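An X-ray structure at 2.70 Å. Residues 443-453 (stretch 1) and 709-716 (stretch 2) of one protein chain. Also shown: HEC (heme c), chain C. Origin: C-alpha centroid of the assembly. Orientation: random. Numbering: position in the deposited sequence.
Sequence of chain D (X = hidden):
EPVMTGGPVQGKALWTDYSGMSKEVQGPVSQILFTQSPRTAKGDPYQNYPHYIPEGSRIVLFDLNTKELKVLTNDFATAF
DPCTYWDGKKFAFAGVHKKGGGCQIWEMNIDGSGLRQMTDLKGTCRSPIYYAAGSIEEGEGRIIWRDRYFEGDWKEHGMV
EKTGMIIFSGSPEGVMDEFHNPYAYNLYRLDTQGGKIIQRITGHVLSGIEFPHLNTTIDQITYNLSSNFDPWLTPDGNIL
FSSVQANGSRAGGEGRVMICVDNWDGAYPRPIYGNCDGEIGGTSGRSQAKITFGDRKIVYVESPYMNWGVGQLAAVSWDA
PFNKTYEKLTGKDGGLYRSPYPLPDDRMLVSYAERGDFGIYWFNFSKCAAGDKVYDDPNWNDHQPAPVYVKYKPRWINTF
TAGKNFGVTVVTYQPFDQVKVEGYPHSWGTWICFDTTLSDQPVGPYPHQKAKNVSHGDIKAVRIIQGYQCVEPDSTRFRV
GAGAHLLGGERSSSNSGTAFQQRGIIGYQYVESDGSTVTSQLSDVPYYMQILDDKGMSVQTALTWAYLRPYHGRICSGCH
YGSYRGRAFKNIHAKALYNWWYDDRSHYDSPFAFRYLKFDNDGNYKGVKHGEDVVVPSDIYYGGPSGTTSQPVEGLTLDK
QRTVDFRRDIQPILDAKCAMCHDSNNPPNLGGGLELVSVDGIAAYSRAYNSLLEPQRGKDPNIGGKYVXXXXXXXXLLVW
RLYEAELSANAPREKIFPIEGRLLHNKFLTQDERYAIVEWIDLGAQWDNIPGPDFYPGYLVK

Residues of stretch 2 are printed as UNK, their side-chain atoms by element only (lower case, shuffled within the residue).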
# COMPACT_ATOMS: atom_id res chain seq x y z
N VAL D 443 -13.01 -10.63 2.65
CA VAL D 443 -13.87 -9.73 3.41
C VAL D 443 -13.02 -8.59 3.96
O VAL D 443 -12.02 -8.82 4.64
CB VAL D 443 -14.59 -10.44 4.56
CG1 VAL D 443 -15.42 -9.45 5.36
CG2 VAL D 443 -15.47 -11.56 4.02
N GLY D 444 -13.41 -7.35 3.66
CA GLY D 444 -12.64 -6.20 4.09
C GLY D 444 -13.43 -4.90 4.10
O GLY D 444 -14.56 -4.84 3.62
N PRO D 445 -12.82 -3.84 4.68
CA PRO D 445 -13.42 -2.51 4.80
C PRO D 445 -13.53 -1.76 3.47
O PRO D 445 -14.42 -0.92 3.32
CB PRO D 445 -12.46 -1.79 5.75
CG PRO D 445 -11.15 -2.45 5.50
CD PRO D 445 -11.47 -3.90 5.25
N TYR D 446 -12.64 -2.05 2.53
CA TYR D 446 -12.63 -1.34 1.25
C TYR D 446 -13.80 -1.77 0.36
O TYR D 446 -14.17 -2.95 0.34
CB TYR D 446 -11.29 -1.56 0.54
CG TYR D 446 -10.13 -0.91 1.25
CD1 TYR D 446 -9.82 0.43 1.03
CD2 TYR D 446 -9.35 -1.62 2.14
CE1 TYR D 446 -8.76 1.04 1.68
CE2 TYR D 446 -8.29 -1.02 2.80
CZ TYR D 446 -8.00 0.30 2.57
OH TYR D 446 -6.94 0.90 3.22
N PRO D 447 -14.39 -0.81 -0.38
CA PRO D 447 -15.64 -1.02 -1.13
C PRO D 447 -15.54 -2.06 -2.25
O PRO D 447 -16.57 -2.61 -2.64
CB PRO D 447 -15.93 0.36 -1.71
CG PRO D 447 -14.60 1.04 -1.77
CD PRO D 447 -13.87 0.55 -0.56
N HIS D 448 -14.34 -2.33 -2.74
CA HIS D 448 -14.17 -3.30 -3.82
C HIS D 448 -14.04 -4.71 -3.25
O HIS D 448 -13.84 -5.67 -3.99
CB HIS D 448 -12.96 -2.95 -4.68
CG HIS D 448 -11.65 -3.25 -4.04
ND1 HIS D 448 -11.08 -2.43 -3.09
CD2 HIS D 448 -10.78 -4.28 -4.21
CE1 HIS D 448 -9.92 -2.94 -2.70
NE2 HIS D 448 -9.72 -4.07 -3.36
N GLN D 449 -14.17 -4.82 -1.93
CA GLN D 449 -14.11 -6.11 -1.26
C GLN D 449 -15.47 -6.47 -0.68
O GLN D 449 -16.44 -5.72 -0.83
CB GLN D 449 -13.06 -6.08 -0.14
CG GLN D 449 -11.65 -5.79 -0.63
CD GLN D 449 -10.69 -5.51 0.51
OE1 GLN D 449 -11.08 -4.99 1.56
NE2 GLN D 449 -9.42 -5.87 0.32
N LYS D 450 -15.55 -7.63 -0.04
CA LYS D 450 -16.80 -8.08 0.57
C LYS D 450 -16.96 -7.50 1.97
O LYS D 450 -16.02 -7.45 2.75
CB LYS D 450 -16.85 -9.61 0.63
CG LYS D 450 -16.86 -10.28 -0.73
CD LYS D 450 -17.05 -11.79 -0.59
CE LYS D 450 -17.10 -12.46 -1.95
NZ LYS D 450 -17.34 -13.93 -1.83
N ALA D 451 -18.18 -7.05 2.28
CA ALA D 451 -18.48 -6.51 3.60
C ALA D 451 -18.81 -7.64 4.56
O ALA D 451 -18.90 -7.43 5.78
CB ALA D 451 -19.62 -5.52 3.52
N LYS D 452 -18.98 -8.83 4.01
CA LYS D 452 -19.34 -10.03 4.77
C LYS D 452 -19.37 -11.23 3.84
O LYS D 452 -19.39 -11.09 2.62
CB LYS D 452 -20.71 -9.85 5.44
CG LYS D 452 -21.84 -9.57 4.47
CD LYS D 452 -23.17 -9.39 5.20
CE LYS D 452 -24.29 -9.06 4.23
NZ LYS D 452 -25.60 -8.89 4.92
N ASN D 453 -19.36 -12.43 4.43
CA ASN D 453 -19.47 -13.65 3.64
C ASN D 453 -20.85 -13.79 3.03
O ASN D 453 -21.86 -13.58 3.69
CB ASN D 453 -19.16 -14.87 4.51
CG ASN D 453 -17.72 -14.91 4.97
OD1 ASN D 453 -16.81 -14.49 4.25
ND2 ASN D 453 -17.50 -15.41 6.18
N UNK D 709 -19.51 5.80 4.90
CA UNK D 709 -18.56 5.11 4.04
C UNK D 709 -19.06 5.12 2.59
O UNK D 709 -20.00 4.41 2.26
c UNK D 709 -18.33 3.68 4.52
c UNK D 709 -17.64 3.62 5.87
n UNK D 709 -18.36 3.95 6.93
o UNK D 709 -16.46 3.27 5.95
N UNK D 710 -18.43 5.92 1.73
CA UNK D 710 -18.85 6.03 0.33
C UNK D 710 -18.81 4.70 -0.42
O UNK D 710 -17.82 3.96 -0.35
c UNK D 710 -17.41 6.93 2.07
c UNK D 710 -17.47 7.88 0.91
c UNK D 710 -17.86 7.03 -0.26
N UNK D 711 -19.90 4.41 -1.11
CA UNK D 711 -20.12 3.16 -1.85
C UNK D 711 -20.07 1.91 -0.98
O UNK D 711 -19.92 0.80 -1.49
o UNK D 711 -19.24 1.79 -3.66
c UNK D 711 -19.11 3.04 -2.99
N UNK D 712 -20.20 2.08 0.34
CA UNK D 712 -20.69 1.02 1.20
C UNK D 712 -21.62 1.62 2.25
O UNK D 712 -21.17 2.29 3.17
c UNK D 712 -19.54 0.28 1.86
N UNK D 713 -22.91 1.33 2.14
CA UNK D 713 -23.86 1.82 3.14
C UNK D 713 -23.82 0.90 4.34
O UNK D 713 -24.01 1.31 5.48
c UNK D 713 -25.26 1.91 2.56
N UNK D 714 -23.55 -0.37 4.06
CA UNK D 714 -23.54 -1.42 5.06
C UNK D 714 -22.39 -1.24 6.05
O UNK D 714 -22.43 -1.75 7.17
c UNK D 714 -23.72 -5.31 4.72
c UNK D 714 -22.09 -2.99 3.72
c UNK D 714 -23.77 -3.94 5.35
c UNK D 714 -23.45 -2.81 4.38
N UNK D 715 -21.36 -0.49 5.64
CA UNK D 715 -20.22 -0.21 6.51
C UNK D 715 -20.34 1.13 7.23
O UNK D 715 -19.46 1.49 8.02
c UNK D 715 -18.92 -0.24 5.70
o UNK D 715 -18.90 -2.62 5.92
n UNK D 715 -17.72 -1.73 4.23
c UNK D 715 -18.51 -1.64 5.29
N UNK D 716 -21.41 1.86 6.96
CA UNK D 716 -21.57 3.21 7.49
C UNK D 716 -22.24 3.23 8.86
O UNK D 716 -23.30 2.62 9.05
c UNK D 716 -22.37 4.06 6.50
o UNK D 716 -21.69 4.18 5.26
FE HEC C . -15.98 -6.99 -12.63
CHA HEC C . -13.12 -5.14 -12.03
CHB HEC C . -15.48 -6.65 -16.00
CHC HEC C . -19.03 -8.49 -13.24
CHD HEC C . -16.61 -7.15 -9.26
NA HEC C . -14.56 -6.07 -13.79
C1A HEC C . -13.47 -5.36 -13.35
C2A HEC C . -12.75 -4.87 -14.50
C3A HEC C . -13.40 -5.27 -15.59
C4A HEC C . -14.55 -6.05 -15.17
CMA HEC C . -12.99 -4.99 -17.06
CAA HEC C . -11.47 -4.01 -14.45
CBA HEC C . -10.24 -4.90 -14.67
CGA HEC C . -10.04 -5.83 -13.51
O1A HEC C . -9.86 -7.05 -13.74
O2A HEC C . -10.07 -5.36 -12.34
NB HEC C . -17.13 -7.36 -14.32
C1B HEC C . -16.57 -7.37 -15.59
C2B HEC C . -17.35 -8.29 -16.40
C3B HEC C . -18.33 -8.80 -15.65
C4B HEC C . -18.21 -8.23 -14.32
CMB HEC C . -17.09 -8.62 -17.89
CAB HEC C . -19.38 -9.82 -16.13
CBB HEC C . -20.78 -9.17 -16.13
NC HEC C . -17.51 -7.74 -11.46
C1C HEC C . -18.72 -8.22 -11.92
C2C HEC C . -19.57 -8.49 -10.78
C3C HEC C . -18.94 -8.02 -9.69
C4C HEC C . -17.61 -7.61 -10.09
CMC HEC C . -21.05 -8.90 -10.84
CAC HEC C . -19.50 -8.04 -8.26
CBC HEC C . -19.72 -6.59 -7.77
ND HEC C . -15.02 -6.25 -10.91
C1D HEC C . -15.46 -6.48 -9.62
C2D HEC C . -14.53 -5.88 -8.68
C3D HEC C . -13.44 -5.26 -9.56
C4D HEC C . -13.83 -5.53 -10.92
CMD HEC C . -14.63 -5.89 -7.14
CAD HEC C . -12.19 -4.48 -9.09
CBD HEC C . -12.64 -3.18 -8.43
CGD HEC C . -11.43 -2.43 -7.94
O1D HEC C . -11.63 -1.43 -7.20
O2D HEC C . -10.29 -2.82 -8.28
O HOH W 1 -16.74 -3.88 2.60
O HOH W 2 -16.39 0.49 3.62

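Position 709 carries two side-chain carbons, the second bearing one oxygen and one nitrogen, a planar amide on a short arm. Its CA-to-CB bond points toward stretch 1, yet the amide oxygen comes no nearer than 5.4 Å, to Pro445 O. This is Asn709, whose backbone O accepts a bond from N of position 712 (3.0 Å), closing a type II turn.

At position 710 three carbons form a ring closed onto the backbone N, which defines Pro710. Its CB lies 7.0 Å from Pro447 CG, and it is the backbone O that approaches stretch 1, 4.3 Å from Pro447 CB.

Position 711 has one carbon followed by one oxygen. That oxygen lies 4.1 Å from Pro447 CB, and the backbone O of the same residue is 4.0 Å from Pro447 CB. The unbranched hydroxyl identifies Ser711; its OG is hydrogen-bonded elsewhere in the structure.

A single carbon at position 712 points toward stretch 1, but this CB stops 5.1 Å from Pro447 CB. It is Ala712, whose CA nevertheless lies 5.9 Å from the CA of Pro447.

Position 713 also has a single carbon, here out of reach of stretch 1. Ala713 opens a type I turn that ends at position 716.

Four carbons at position 714 fork at the first; the one-carbon arm lies 3.5 Å from Ala451 CB, and the end of the two-carbon arm 3.8 Å from Lys452 CE. This is Ile714, with CG2 and CD1 making those contacts. Both chi angles are t.

Position 715 again shows two carbons ending in one oxygen and one nitrogen, now set close to stretch 1. The oxygen lies 3.8 Å from Ala451 CB and the nitrogen 3.5 Å from Pro445 O, a pair that is not hydrogen-bonded directly; this is Asn715.

Position 716 has one carbon and one oxygen, both out of reach of stretch 1. Ser716 works within its own stretch: OG accepts from Asn709 N (2.7 Å) and donates to Ala712 O (2.9 Å), tying the two turns together.

No direct hydrogen bond crosses the contact, which buries 297 Å² in all. Ile714 supplies its apolar packing against Ala451, and water supplies the polar link. Asn715 ND2 donates to water 1 (2.9 Å) and water 2 (2.7 Å), which in turn donate to Gly444 O (2.6 Å from water 1) and Pro445 O (2.4 Å from water 2). One amide nitrogen thus reaches two successive carbonyls, while Pro447 rests against the backbone carbonyls of Pro710 and Ser711.

Stretch 2, residues 709-716: NPSAAINS
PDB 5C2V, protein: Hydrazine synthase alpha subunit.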